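D-methionine-binding lipoprotein MetQ (Escherichia coli, PDB 4YAH) binds methionine and serves as the substrate-binding component of an ATP-driven D-methionine permease in the cell envelope. Local coordinates at residues V35-G40 / Q44-A49; N108-P113 / Q248-D253; R144-L149 / L177-L182; P188-D193 / A197-N202. One frame throughout, in Å; residues are numbered along the deposited sequence.

Interaction 1. Residues V35-G40 / Q44-A49; sequences VGVIVG and QVAEVA
Gly40 O accepts the backbone N of Gln44 at 3.2 Å, a fairly straight bond (156° at the hydrogen) that lies in the carbonyl plane. It is a first-turn helical bond: Gly40 stands at the N-cap of helix 41-57, so one peptide carbonyl both closes the loop that leaves strand 32-38 and starts the helix. The backbone of Gly40, at phi 110° and psi -149°, would jam a beta carbon against the carbonyl oxygen of Val39, which explains a glycine at this bend. Over the same peptide lies the chain of Gln44. Its CG stands anti to its own carbonyl carbon, beside the backbone N, and this brings CG within 3.6 Å of Gly40 O; the extended chain runs on past the peptide, with NE2 3.9 Å from Gly40 O, a van der Waals contact and not a hydrogen bond.

Two residues further along the helix, the contact becomes wholly apolar. Val37 CG1 meets the methyl of Ala46, CB, at 3.7 Å, and the small alanine lets the helix settle close to the strand, the two CA atoms being 7.3 Å apart. Leu63 of the next strand touches the same Ala46, while the backbones of Val37 and Val64 are hydrogen-bonded. On another flank of the helix, Val45 meets Tyr250 and Val255. The arrangement, strand, tight glycine turn and helix laid back over the sheet, is the first half of the beta-alpha-beta unit 32-38, 41-57 and 60-66, a building block of the periplasmic binding-protein fold.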
loop_
_atom_site.group_PDB
_atom_site.type_symbol
_atom_site.label_atom_id
_atom_site.label_comp_id
_atom_site.label_asym_id
_atom_site.label_seq_id
_atom_site.Cartn_x
_atom_site.Cartn_y
_atom_site.Cartn_z
ATOM N N VAL A 35 -2.302 8.911 -15.092
ATOM C CA VAL A 35 -2.192 8.583 -13.668
ATOM C C VAL A 35 -1.630 7.188 -13.482
ATOM O O VAL A 35 -2.169 6.231 -14.026
ATOM C CB VAL A 35 -3.541 8.669 -12.957
ATOM C CG1 VAL A 35 -3.363 8.475 -11.455
ATOM C CG2 VAL A 35 -4.215 10.020 -13.221
ATOM N N GLY A 36 -0.545 7.088 -12.718
ATOM C CA GLY A 36 0.061 5.800 -12.425
ATOM C C GLY A 36 -0.614 5.082 -11.273
ATOM O O GLY A 36 -0.833 5.665 -10.210
ATOM N N VAL A 37 -0.936 3.811 -11.495
ATOM C CA VAL A 37 -1.623 2.960 -10.525
ATOM C C VAL A 37 -1.012 1.570 -10.556
ATOM O O VAL A 37 -0.275 1.233 -11.488
ATOM C CB VAL A 37 -3.147 2.873 -10.802
ATOM C CG1 VAL A 37 -3.755 4.271 -10.800
ATOM C CG2 VAL A 37 -3.439 2.210 -12.130
ATOM N N ILE A 38 -1.316 0.762 -9.540
ATOM C CA ILE A 38 -0.770 -0.597 -9.478
ATOM C C ILE A 38 -1.775 -1.621 -10.012
ATOM O O ILE A 38 -2.973 -1.548 -9.700
ATOM C CB ILE A 38 -0.386 -0.997 -8.045
ATOM C CG1 ILE A 38 0.398 0.115 -7.352
ATOM C CG2 ILE A 38 0.422 -2.300 -8.070
ATOM C CD1 ILE A 38 1.697 0.471 -8.023
ATOM N N VAL A 39 -1.287 -2.590 -10.791
ATOM C CA VAL A 39 -2.163 -3.609 -11.349
ATOM C C VAL A 39 -2.832 -4.410 -10.252
ATOM O O VAL A 39 -2.297 -4.557 -9.161
ATOM C CB VAL A 39 -1.407 -4.580 -12.284
ATOM C CG1 VAL A 39 -0.834 -3.846 -13.431
ATOM C CG2 VAL A 39 -0.297 -5.280 -11.560
ATOM N N GLY A 40 -4.020 -4.912 -10.556
ATOM C CA GLY A 40 -4.790 -5.676 -9.596
ATOM C C GLY A 40 -5.986 -4.864 -9.169
ATOM O O GLY A 40 -6.495 -4.037 -9.935
ATOM N N GLN A 44 -8.491 -1.697 -10.713
ATOM C CA GLN A 44 -9.937 -1.781 -10.890
ATOM C C GLN A 44 -10.624 -0.565 -10.270
ATOM O O GLN A 44 -11.537 -0.002 -10.856
ATOM C CB GLN A 44 -10.500 -3.056 -10.270
ATOM C CG GLN A 44 -9.984 -4.339 -10.880
ATOM C CD GLN A 44 -10.461 -5.548 -10.096
ATOM O OE1 GLN A 44 -11.637 -5.629 -9.726
ATOM N NE2 GLN A 44 -9.548 -6.473 -9.806
ATOM N N VAL A 45 -10.188 -0.170 -9.077
ATOM C CA VAL A 45 -10.785 0.973 -8.394
ATOM C C VAL A 45 -10.491 2.236 -9.195
ATOM O O VAL A 45 -11.355 3.087 -9.350
ATOM C CB VAL A 45 -10.252 1.086 -6.953
ATOM C CG1 VAL A 45 -10.758 2.335 -6.257
ATOM C CG2 VAL A 45 -10.671 -0.152 -6.156
ATOM N N ALA A 46 -9.269 2.353 -9.702
ATOM C CA ALA A 46 -8.873 3.530 -10.471
ATOM C C ALA A 46 -9.695 3.629 -11.749
ATOM O O ALA A 46 -9.991 4.735 -12.218
ATOM C CB ALA A 46 -7.394 3.487 -10.795
ATOM N N GLU A 47 -10.058 2.474 -12.311
ATOM C CA GLU A 47 -10.898 2.460 -13.505
ATOM C C GLU A 47 -12.260 3.091 -13.204
ATOM O O GLU A 47 -12.843 3.740 -14.061
ATOM C CB GLU A 47 -11.059 1.025 -14.043
ATOM C CG GLU A 47 -9.821 0.549 -14.781
ATOM C CD GLU A 47 -9.996 -0.809 -15.427
ATOM O OE1 GLU A 47 -11.140 -1.318 -15.447
ATOM O OE2 GLU A 47 -8.986 -1.355 -15.916
ATOM N N VAL A 48 -12.759 2.922 -11.985
ATOM C CA VAL A 48 -14.023 3.544 -11.626
ATOM C C VAL A 48 -13.828 5.069 -11.550
ATOM O O VAL A 48 -14.686 5.834 -11.999
ATOM C CB VAL A 48 -14.556 2.981 -10.303
ATOM C CG1 VAL A 48 -15.828 3.675 -9.874
ATOM C CG2 VAL A 48 -14.804 1.484 -10.460
ATOM N N ALA A 49 -12.691 5.503 -11.008
ATOM C CA ALA A 49 -12.386 6.944 -10.929
ATOM C C ALA A 49 -12.274 7.547 -12.319
ATOM O O ALA A 49 -12.736 8.654 -12.577
ATOM C CB ALA A 49 -11.105 7.181 -10.162
#

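Interaction 2. Residues N108-P113 / Q248-D253; sequences NTFVYP and QAYQSD. With MET (methionine), chain B.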
loop_
_atom_site.group_PDB
_atom_site.type_symbol
_atom_site.label_atom_id
_atom_site.label_comp_id
_atom_site.label_asym_id
_atom_site.label_seq_id
_atom_site.Cartn_x
_atom_site.Cartn_y
_atom_site.Cartn_z
ATOM N N ASN A 108 -6.303 12.348 -0.284
ATOM C CA ASN A 108 -6.316 10.999 0.284
ATOM C C ASN A 108 -7.204 10.064 -0.499
ATOM O O ASN A 108 -8.224 10.475 -1.029
ATOM C CB ASN A 108 -6.821 11.014 1.727
ATOM C CG ASN A 108 -5.954 11.811 2.643
ATOM O OD1 ASN A 108 -4.780 12.052 2.370
ATOM N ND2 ASN A 108 -6.529 12.213 3.773
ATOM N N THR A 109 -6.849 8.785 -0.508
ATOM C CA THR A 109 -7.704 7.767 -1.095
ATOM C C THR A 109 -8.177 6.857 0.042
ATOM O O THR A 109 -9.024 7.283 0.840
ATOM C CB THR A 109 -6.977 7.002 -2.234
ATOM O OG1 THR A 109 -5.782 6.386 -1.739
ATOM C CG2 THR A 109 -6.609 7.971 -3.379
ATOM N N PHE A 110 -7.628 5.642 0.150
ATOM C CA PHE A 110 -8.059 4.702 1.188
ATOM C C PHE A 110 -6.937 4.297 2.131
ATOM O O PHE A 110 -5.762 4.302 1.758
ATOM C CB PHE A 110 -8.658 3.426 0.571
ATOM C CG PHE A 110 -9.786 3.693 -0.376
ATOM C CD1 PHE A 110 -11.074 3.889 0.096
ATOM C CD2 PHE A 110 -9.556 3.758 -1.739
ATOM C CE1 PHE A 110 -12.115 4.148 -0.780
ATOM C CE2 PHE A 110 -10.598 4.026 -2.625
ATOM C CZ PHE A 110 -11.877 4.215 -2.140
ATOM N N VAL A 111 -7.315 3.943 3.358
ATOM C CA VAL A 111 -6.434 3.165 4.224
ATOM C C VAL A 111 -6.675 1.691 3.875
ATOM O O VAL A 111 -7.825 1.279 3.723
ATOM C CB VAL A 111 -6.709 3.382 5.722
ATOM C CG1 VAL A 111 -5.694 2.618 6.571
ATOM C CG2 VAL A 111 -6.705 4.859 6.090
ATOM N N TYR A 112 -5.592 0.919 3.753
ATOM C CA TYR A 112 -5.646 -0.510 3.437
ATOM C C TYR A 112 -4.976 -1.265 4.575
ATOM O O TYR A 112 -3.776 -1.525 4.518
ATOM C CB TYR A 112 -4.934 -0.800 2.123
ATOM C CG TYR A 112 -5.578 -0.221 0.892
ATOM C CD1 TYR A 112 -6.778 -0.723 0.413
ATOM C CD2 TYR A 112 -4.960 0.794 0.186
ATOM C CE1 TYR A 112 -7.356 -0.214 -0.743
ATOM C CE2 TYR A 112 -5.527 1.310 -0.976
ATOM C CZ TYR A 112 -6.729 0.800 -1.423
ATOM O OH TYR A 112 -7.303 1.285 -2.562
ATOM N N PRO A 113 -5.734 -1.573 5.641
ATOM C CA PRO A 113 -5.072 -2.184 6.800
ATOM C C PRO A 113 -4.370 -3.476 6.394
ATOM O O PRO A 113 -4.942 -4.317 5.709
ATOM C CB PRO A 113 -6.225 -2.420 7.783
ATOM C CG PRO A 113 -7.251 -1.345 7.414
ATOM C CD PRO A 113 -7.161 -1.323 5.892
ATOM N N GLN A 248 -11.261 14.778 -7.361
ATOM C CA GLN A 248 -12.684 14.797 -7.043
ATOM C C GLN A 248 -13.382 13.537 -7.557
ATOM O O GLN A 248 -14.303 13.023 -6.911
ATOM C CB GLN A 248 -13.345 16.065 -7.609
ATOM C CG GLN A 248 -13.093 17.283 -6.715
ATOM C CD GLN A 248 -13.462 18.620 -7.350
ATOM O OE1 GLN A 248 -14.580 19.117 -7.176
ATOM N NE2 GLN A 248 -12.508 19.228 -8.053
ATOM N N ALA A 249 -12.917 13.020 -8.691
ATOM C CA ALA A 249 -13.490 11.812 -9.272
ATOM C C ALA A 249 -13.168 10.595 -8.409
ATOM O O ALA A 249 -14.017 9.737 -8.166
ATOM C CB ALA A 249 -12.972 11.618 -10.687
ATOM N N TYR A 250 -11.934 10.524 -7.943
ATOM C CA TYR A 250 -11.510 9.395 -7.123
ATOM C C TYR A 250 -12.226 9.415 -5.764
ATOM O O TYR A 250 -12.646 8.373 -5.236
ATOM C CB TYR A 250 -10.002 9.444 -6.940
ATOM C CG TYR A 250 -9.346 8.103 -6.634
ATOM C CD1 TYR A 250 -8.502 7.509 -7.553
ATOM C CD2 TYR A 250 -9.563 7.449 -5.436
ATOM C CE1 TYR A 250 -7.885 6.299 -7.295
ATOM C CE2 TYR A 250 -8.943 6.228 -5.168
ATOM C CZ TYR A 250 -8.118 5.661 -6.110
ATOM O OH TYR A 250 -7.495 4.448 -5.874
ATOM N N GLN A 251 -12.338 10.606 -5.182
ATOM C CA GLN A 251 -12.989 10.777 -3.893
ATOM C C GLN A 251 -14.512 10.844 -4.058
ATOM O O GLN A 251 -15.144 11.874 -3.776
ATOM C CB GLN A 251 -12.465 12.042 -3.214
ATOM C CG GLN A 251 -10.968 12.028 -3.012
ATOM C CD GLN A 251 -10.470 13.271 -2.286
ATOM O OE1 GLN A 251 -11.120 14.321 -2.307
ATOM N NE2 GLN A 251 -9.308 13.158 -1.641
ATOM N N SER A 252 -15.090 9.737 -4.518
ATOM C CA SER A 252 -16.517 9.682 -4.813
ATOM C C SER A 252 -17.125 8.428 -4.228
ATOM O O SER A 252 -16.425 7.450 -3.994
ATOM C CB SER A 252 -16.759 9.731 -6.321
ATOM O OG SER A 252 -16.192 8.605 -6.990
ATOM N N ASP A 253 -18.429 8.462 -3.992
ATOM C CA ASP A 253 -19.130 7.295 -3.466
ATOM C C ASP A 253 -18.987 6.101 -4.403
ATOM O O ASP A 253 -18.858 4.969 -3.950
ATOM C CB ASP A 253 -20.613 7.604 -3.248
ATOM C CG ASP A 253 -20.850 8.604 -2.127
ATOM O OD1 ASP A 253 -19.984 8.728 -1.234
ATOM O OD2 ASP A 253 -21.913 9.261 -2.136
HETATM N N MET B . -1.334 0.333 -0.934
HETATM C CA MET B . -0.165 0.157 -0.071
HETATM C C MET B . -0.617 0.045 1.365
HETATM O O MET B . -1.402 0.893 1.802
HETATM C CB MET B . 0.805 1.333 -0.222
HETATM C CG MET B . 2.135 1.148 0.493
HETATM S SD MET B . 3.265 2.545 0.316
HETATM C CE MET B . 3.795 2.323 -1.381
HETATM O OXT MET B . -0.181 -0.871 2.091
HETATM O O HOH W 1 -6.215 3.617 -3.450
#
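Thr109 lays its methyl over one face of the Tyr250 ring, CG2 standing 3.8 Å from the ring centroid and 28° off the normal, a CH-pi contact. The ring's rim is used as well: Phe110 CE2 comes to the edge of Tyr250, 3.7 Å from CE2. Beside this apolar pair runs a polar one. Gln251 NE2 donates to Asn108 O at 3.0 Å, nearly in its own amide plane and onto a lone pair of the carbonyl; CG anti to the carbonyl carbon (chi1 -58°) and an extended chain carry the amide to the strand.

At the far end of the tyrosine, an ordered water joins Tyr250 OH (2.9 Å) to Tyr112 OH (2.7 Å). Tyr112 belongs to the methionine pocket, its CD2 lying 3.8 Å from the ligand N, and Phe110 CB packs over a face of its ring.

A second layer sets these groups in place. Trp271 meets Phe110 edge-to-face, Ala49 packs on Tyr250, and Asn108 ND2 is bonded to Gly270 O. Just past helix 241-250, Ser252 OG donates to Ala249 O at 2.7 Å, securing the turn next to Gln251.

Tyr250 thus acts as a second-shell residue: the Thr109 methyl over its face and Phe110 at its edge hold its ring, and the shared water probably helps to position the hydroxyl of Tyr112, a pocket tyrosine.

Interaction 3. Residues R144-L149 / L177-L182; sequences RSLLLL and LKIVEL. With MET (methionine), chain B.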
loop_
_atom_site.group_PDB
_atom_site.type_symbol
_atom_site.label_atom_id
_atom_site.label_comp_id
_atom_site.label_asym_id
_atom_site.label_seq_id
_atom_site.Cartn_x
_atom_site.Cartn_y
_atom_site.Cartn_z
ATOM N N ARG A 144 6.325 -0.751 9.446
ATOM C CA ARG A 144 4.919 -1.040 9.644
ATOM C C ARG A 144 4.650 -2.513 9.967
ATOM O O ARG A 144 3.837 -2.833 10.836
ATOM C CB ARG A 144 4.182 -0.632 8.383
ATOM C CG ARG A 144 2.717 -0.918 8.368
ATOM C CD ARG A 144 2.163 -0.584 7.014
ATOM N NE ARG A 144 0.710 -0.588 6.998
ATOM C CZ ARG A 144 -0.024 -0.379 5.915
ATOM N NH1 ARG A 144 0.559 -0.186 4.729
ATOM N NH2 ARG A 144 -1.342 -0.383 6.009
ATOM N N SER A 145 5.312 -3.397 9.225
ATOM C CA SER A 145 5.186 -4.837 9.428
ATOM C C SER A 145 5.733 -5.263 10.763
ATOM O O SER A 145 5.123 -6.077 11.456
ATOM C CB SER A 145 5.898 -5.582 8.309
ATOM O OG SER A 145 5.266 -5.270 7.073
ATOM N N LEU A 146 6.878 -4.719 11.142
ATOM C CA LEU A 146 7.447 -5.058 12.445
ATOM C C LEU A 146 6.550 -4.567 13.579
ATOM O O LEU A 146 6.384 -5.258 14.590
ATOM C CB LEU A 146 8.851 -4.482 12.575
ATOM C CG LEU A 146 9.889 -5.085 11.635
ATOM C CD1 LEU A 146 11.187 -4.393 11.848
ATOM C CD2 LEU A 146 10.059 -6.575 11.867
ATOM N N LEU A 147 5.948 -3.387 13.423
ATOM C CA LEU A 147 5.013 -2.903 14.432
ATOM C C LEU A 147 3.810 -3.842 14.552
ATOM O O LEU A 147 3.306 -4.058 15.647
ATOM C CB LEU A 147 4.565 -1.478 14.103
ATOM C CG LEU A 147 5.685 -0.467 14.311
ATOM C CD1 LEU A 147 5.287 0.855 13.657
ATOM C CD2 LEU A 147 6.010 -0.281 15.783
ATOM N N LEU A 148 3.378 -4.420 13.428
ATOM C CA LEU A 148 2.250 -5.346 13.451
ATOM C C LEU A 148 2.638 -6.647 14.165
ATOM O O LEU A 148 1.859 -7.179 14.971
ATOM C CB LEU A 148 1.742 -5.615 12.028
ATOM C CG LEU A 148 0.549 -6.570 11.904
ATOM C CD1 LEU A 148 -0.610 -6.156 12.788
ATOM C CD2 LEU A 148 0.078 -6.647 10.466
ATOM N N LEU A 149 3.844 -7.143 13.889
ATOM C CA LEU A 149 4.344 -8.352 14.535
ATOM C C LEU A 149 4.487 -8.128 16.041
ATOM O O LEU A 149 4.314 -9.064 16.833
ATOM C CB LEU A 149 5.680 -8.761 13.926
ATOM C CG LEU A 149 5.575 -9.220 12.467
ATOM C CD1 LEU A 149 6.951 -9.508 11.881
ATOM C CD2 LEU A 149 4.676 -10.427 12.294
ATOM N N LEU A 177 12.167 -16.280 15.368
ATOM C CA LEU A 177 11.716 -16.099 14.008
ATOM C C LEU A 177 12.789 -15.426 13.180
ATOM O O LEU A 177 13.566 -14.629 13.691
ATOM C CB LEU A 177 10.443 -15.261 13.985
ATOM C CG LEU A 177 9.305 -15.774 14.858
ATOM C CD1 LEU A 177 8.188 -14.750 14.877
ATOM C CD2 LEU A 177 8.814 -17.111 14.327
ATOM N N LYS A 178 12.811 -15.751 11.894
ATOM C CA LYS A 178 13.769 -15.176 10.975
ATOM C C LYS A 178 12.990 -14.255 10.050
ATOM O O LYS A 178 12.150 -14.709 9.280
ATOM C CB LYS A 178 14.493 -16.252 10.167
ATOM C CG LYS A 178 15.064 -17.387 11.003
ATOM C CD LYS A 178 16.112 -16.890 11.979
ATOM C CE LYS A 178 16.769 -18.042 12.733
ATOM N NZ LYS A 178 17.600 -18.890 11.829
ATOM N N ILE A 179 13.263 -12.964 10.144
ATOM C CA ILE A 179 12.573 -11.983 9.331
ATOM C C ILE A 179 13.252 -11.934 7.972
ATOM O O ILE A 179 14.452 -11.693 7.883
ATOM C CB ILE A 179 12.578 -10.586 9.989
ATOM C CG1 ILE A 179 12.016 -10.668 11.407
ATOM C CG2 ILE A 179 11.784 -9.605 9.148
ATOM C CD1 ILE A 179 10.593 -11.108 11.465
ATOM N N VAL A 180 12.476 -12.195 6.923
ATOM C CA VAL A 180 12.977 -12.231 5.555
ATOM C C VAL A 180 12.417 -11.032 4.803
ATOM O O VAL A 180 11.226 -10.966 4.563
ATOM C CB VAL A 180 12.577 -13.531 4.860
ATOM C CG1 VAL A 180 12.972 -13.501 3.400
ATOM C CG2 VAL A 180 13.249 -14.695 5.553
ATOM N N GLU A 181 13.287 -10.091 4.444
ATOM C CA GLU A 181 12.856 -8.862 3.790
ATOM C C GLU A 181 12.843 -9.043 2.285
ATOM O O GLU A 181 13.860 -9.398 1.702
ATOM C CB GLU A 181 13.773 -7.702 4.173
ATOM C CG GLU A 181 13.865 -7.492 5.662
ATOM C CD GLU A 181 14.807 -6.368 6.057
ATOM O OE1 GLU A 181 15.013 -5.442 5.242
ATOM O OE2 GLU A 181 15.342 -6.417 7.186
ATOM N N LEU A 182 11.688 -8.801 1.666
ATOM C CA LEU A 182 11.518 -8.987 0.220
ATOM C C LEU A 182 10.928 -7.744 -0.404
ATOM O O LEU A 182 10.253 -6.960 0.255
ATOM C CB LEU A 182 10.599 -10.178 -0.085
ATOM C CG LEU A 182 11.032 -11.512 0.522
ATOM C CD1 LEU A 182 9.939 -12.562 0.337
ATOM C CD2 LEU A 182 12.353 -11.954 -0.090
HETATM N N MET B . -1.334 0.333 -0.934
HETATM C CA MET B . -0.165 0.157 -0.071
HETATM C C MET B . -0.617 0.045 1.365
HETATM O O MET B . -1.402 0.893 1.802
HETATM C CB MET B . 0.805 1.333 -0.222
HETATM C CG MET B . 2.135 1.148 0.493
HETATM S SD MET B . 3.265 2.545 0.316
HETATM C CE MET B . 3.795 2.323 -1.381
HETATM O OXT MET B . -0.181 -0.871 2.091
#
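Helix 139-151 rides over strand 178-182 with no hydrogen bond between the two segments, and their closest CA atoms, those of Leu146 and Ile179, stay 9.2 Å apart. Backbones at this spacing meet through side chains alone, as is usual where a helix lies on a sheet. The helix belongs to the crossover between the neighbouring parallel strands 132-136 and 178-182, in one of the two alpha/beta lobes of this binding protein; 178-182 is the outermost strand of its five-stranded sheet.

Ile179 is the bump that the helix receives. With CG1 anti to its carbonyl carbon (chi1 -54°), its two arms diverge: CD1 meets Leu149 CD1 tip to tip at 4.0 Å, while CG2 turns to Leu146 CD2 at 4.4 Å. Leu146 and Leu149 lie three residues apart, nearly one turn, and so straddle the isoleucine. Val135 of the adjacent strand also touches Ile179, and Phe219 packs on Leu149, extending the hydrophobic layer.

At the start of the segment, Arg144 has another task. Its chain is extended from CG to NE and carries the guanidinium well away from the strand and into the methionine pocket, where NH1 grips the ligand carboxylate; Glu221, through a salt bridge to NH2, and Tyr227, through a cation-pi contact, hold the guanidinium. A leucine in its place would probably leave the ligand carboxylate without its charged mate and take away the salt-bridge partner of Glu221. Arg144 NH1 donates to the methionine OXT at 2.8 Å, and OXT sits at the edge of the guanidinium, near its plane, the bond being bent (136°).

Interaction 4. Residues P188-D193 / A197-N202; sequences PRSLDD and ALAVIN. With MET (methionine), chain B.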
loop_
_atom_site.group_PDB
_atom_site.type_symbol
_atom_site.label_atom_id
_atom_site.label_comp_id
_atom_site.label_asym_id
_atom_site.label_seq_id
_atom_site.Cartn_x
_atom_site.Cartn_y
_atom_site.Cartn_z
ATOM N N PRO A 188 3.395 -12.013 -2.374
ATOM C CA PRO A 188 2.423 -13.096 -2.640
ATOM C C PRO A 188 3.067 -14.444 -3.015
ATOM O O PRO A 188 2.691 -15.495 -2.466
ATOM C CB PRO A 188 1.598 -12.540 -3.803
ATOM C CG PRO A 188 1.630 -11.052 -3.548
ATOM C CD PRO A 188 3.043 -10.785 -3.109
ATOM N N ARG A 189 4.043 -14.442 -3.912
ATOM C CA ARG A 189 4.648 -15.710 -4.322
ATOM C C ARG A 189 5.495 -16.300 -3.176
ATOM O O ARG A 189 5.748 -17.511 -3.148
ATOM C CB ARG A 189 5.499 -15.552 -5.577
ATOM C CG ARG A 189 6.773 -14.767 -5.391
ATOM C CD ARG A 189 7.509 -14.609 -6.715
ATOM N NE ARG A 189 6.883 -13.617 -7.577
ATOM C CZ ARG A 189 7.311 -13.324 -8.802
ATOM N NH1 ARG A 189 8.362 -13.953 -9.319
ATOM N NH2 ARG A 189 6.678 -12.407 -9.512
ATOM N N SER A 190 5.914 -15.460 -2.231
ATOM C CA SER A 190 6.752 -15.931 -1.114
ATOM C C SER A 190 6.006 -16.962 -0.255
ATOM O O SER A 190 6.618 -17.812 0.418
ATOM C CB SER A 190 7.226 -14.749 -0.239
ATOM O OG SER A 190 6.244 -14.351 0.705
ATOM N N LEU A 191 4.681 -16.903 -0.288
ATOM C CA LEU A 191 3.852 -17.813 0.509
ATOM C C LEU A 191 4.067 -19.275 0.161
ATOM O O LEU A 191 3.853 -20.148 1.002
ATOM C CB LEU A 191 2.375 -17.501 0.320
ATOM C CG LEU A 191 1.876 -16.182 0.902
ATOM C CD1 LEU A 191 0.481 -15.909 0.421
ATOM C CD2 LEU A 191 1.931 -16.210 2.445
ATOM N N ASP A 192 4.446 -19.545 -1.086
ATOM C CA ASP A 192 4.664 -20.911 -1.546
ATOM C C ASP A 192 6.085 -21.404 -1.277
ATOM O O ASP A 192 6.376 -22.578 -1.485
ATOM C CB ASP A 192 4.389 -21.018 -3.060
ATOM C CG ASP A 192 2.938 -20.707 -3.435
ATOM O OD1 ASP A 192 2.022 -21.279 -2.800
ATOM O OD2 ASP A 192 2.712 -19.906 -4.398
ATOM N N ASP A 193 6.983 -20.516 -0.858
ATOM C CA ASP A 193 8.355 -20.918 -0.563
ATOM C C ASP A 193 8.340 -21.922 0.593
ATOM O O ASP A 193 7.582 -21.758 1.557
ATOM C CB ASP A 193 9.223 -19.714 -0.211
ATOM C CG ASP A 193 10.681 -20.093 0.030
ATOM O OD1 ASP A 193 11.490 -19.992 -0.917
ATOM O OD2 ASP A 193 11.024 -20.488 1.167
ATOM N N ALA A 197 6.655 -19.318 6.519
ATOM C CA ALA A 197 5.506 -19.736 7.304
ATOM C C ALA A 197 4.432 -18.676 7.431
ATOM O O ALA A 197 3.279 -18.976 7.760
ATOM C CB ALA A 197 5.973 -20.151 8.699
ATOM N N LEU A 198 4.820 -17.436 7.153
ATOM C CA LEU A 198 3.993 -16.280 7.426
ATOM C C LEU A 198 4.534 -15.130 6.591
ATOM O O LEU A 198 5.745 -14.994 6.450
ATOM C CB LEU A 198 4.035 -15.961 8.924
ATOM C CG LEU A 198 3.212 -14.803 9.472
ATOM C CD1 LEU A 198 1.729 -15.075 9.333
ATOM C CD2 LEU A 198 3.587 -14.592 10.946
ATOM N N ALA A 199 3.633 -14.337 6.022
ATOM C CA ALA A 199 4.027 -13.139 5.268
ATOM C C ALA A 199 3.100 -11.968 5.572
ATOM O O ALA A 199 1.879 -12.117 5.555
ATOM C CB ALA A 199 4.021 -13.415 3.771
ATOM N N VAL A 200 3.687 -10.801 5.808
ATOM C CA VAL A 200 2.916 -9.567 5.928
ATOM C C VAL A 200 2.923 -8.925 4.544
ATOM O O VAL A 200 3.979 -8.593 4.025
ATOM C CB VAL A 200 3.499 -8.614 6.978
ATOM C CG1 VAL A 200 2.684 -7.346 7.051
ATOM C CG2 VAL A 200 3.507 -9.287 8.336
ATOM N N ILE A 201 1.739 -8.787 3.960
ATOM C CA ILE A 201 1.605 -8.447 2.547
ATOM C C ILE A 201 0.680 -7.256 2.352
ATOM O O ILE A 201 -0.453 -7.261 2.822
ATOM C CB ILE A 201 1.038 -9.621 1.721
ATOM C CG1 ILE A 201 1.768 -10.920 2.067
ATOM C CG2 ILE A 201 1.142 -9.325 0.241
ATOM C CD1 ILE A 201 1.316 -12.157 1.267
ATOM N N ASN A 202 1.158 -6.233 1.647
ATOM C CA ASN A 202 0.282 -5.136 1.281
ATOM C C ASN A 202 -0.935 -5.648 0.539
ATOM O O ASN A 202 -0.832 -6.485 -0.340
ATOM C CB ASN A 202 0.999 -4.115 0.391
ATOM C CG ASN A 202 2.265 -3.576 1.015
ATOM O OD1 ASN A 202 3.343 -4.152 0.857
ATOM N ND2 ASN A 202 2.148 -2.450 1.718
HETATM N N MET B . -1.334 0.333 -0.934
HETATM C CA MET B . -0.165 0.157 -0.071
HETATM C C MET B . -0.617 0.045 1.365
HETATM O O MET B . -1.402 0.893 1.802
HETATM C CB MET B . 0.805 1.333 -0.222
HETATM C CG MET B . 2.135 1.148 0.493
HETATM S SD MET B . 3.265 2.545 0.316
HETATM C CE MET B . 3.795 2.323 -1.381
HETATM O OXT MET B . -0.181 -0.871 2.091
#
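Leu191 lays its forked end on one side of the strand: CD2 rests on the methyl of Ala199, CB, at 3.7 Å, and CD1 touches Ile201 CD1 at 3.9 Å. Ala199, short beside Ile201, is the low spot that receives the CD2 prong, while Ser190 OG lies over the same methyl at 3.9 Å. That hydroxyl has its polar partner in Leu187 O.

Ile201 is the larger projection. Its CG1 stands anti to the carbonyl carbon (chi1 -47°), which turns the arm ending in CD1 toward Leu191 and leaves CG2 lying against the ring of Pro188, 4.1 Å from CD. Here the short helix 187-190 and the type I turn from Ser190 to Asp193 fold back onto strand 196-201, covering part of one face of the five-stranded sheet of this lobe of the binding-protein fold. With only a methyl at Ile201, as in an alanine here, a gap would probably open between Pro188 and Leu191, leaving the leucine prong free to turn.

Beyond the packed strand the chain reaches the ligand. Asn202, just past Ile201, donates ND2 to the methionine OXT at 2.8 Å, a nearly straight bond of 167°; Tyr69 and Arg144, also of the pocket, touch this asparagine.

How the interactions relate
The four contacts divide between the two lobes. Interactions 1 and 2 lie 11 Å apart between centres, reach the same six-stranded sheet, and meet where Val45 and Ala49 pack on Tyr250. Interactions 3 and 4, also 11 Å apart, reach the five-stranded sheet and touch through Ser145 and Val200, strand 178-182 running on into helix 187-190. Between the lobes the centres lie 24 to 28 Å apart. Along the chain interaction 1 comes first, while 108-113 and 248-253 enclose both 3 and 4. Methionine sits between, with Tyr112, Arg144 and Asn202 arriving from three of the contacts, so the ligand bridges two lobes that also meet directly where Tyr112 and Arg144 touch.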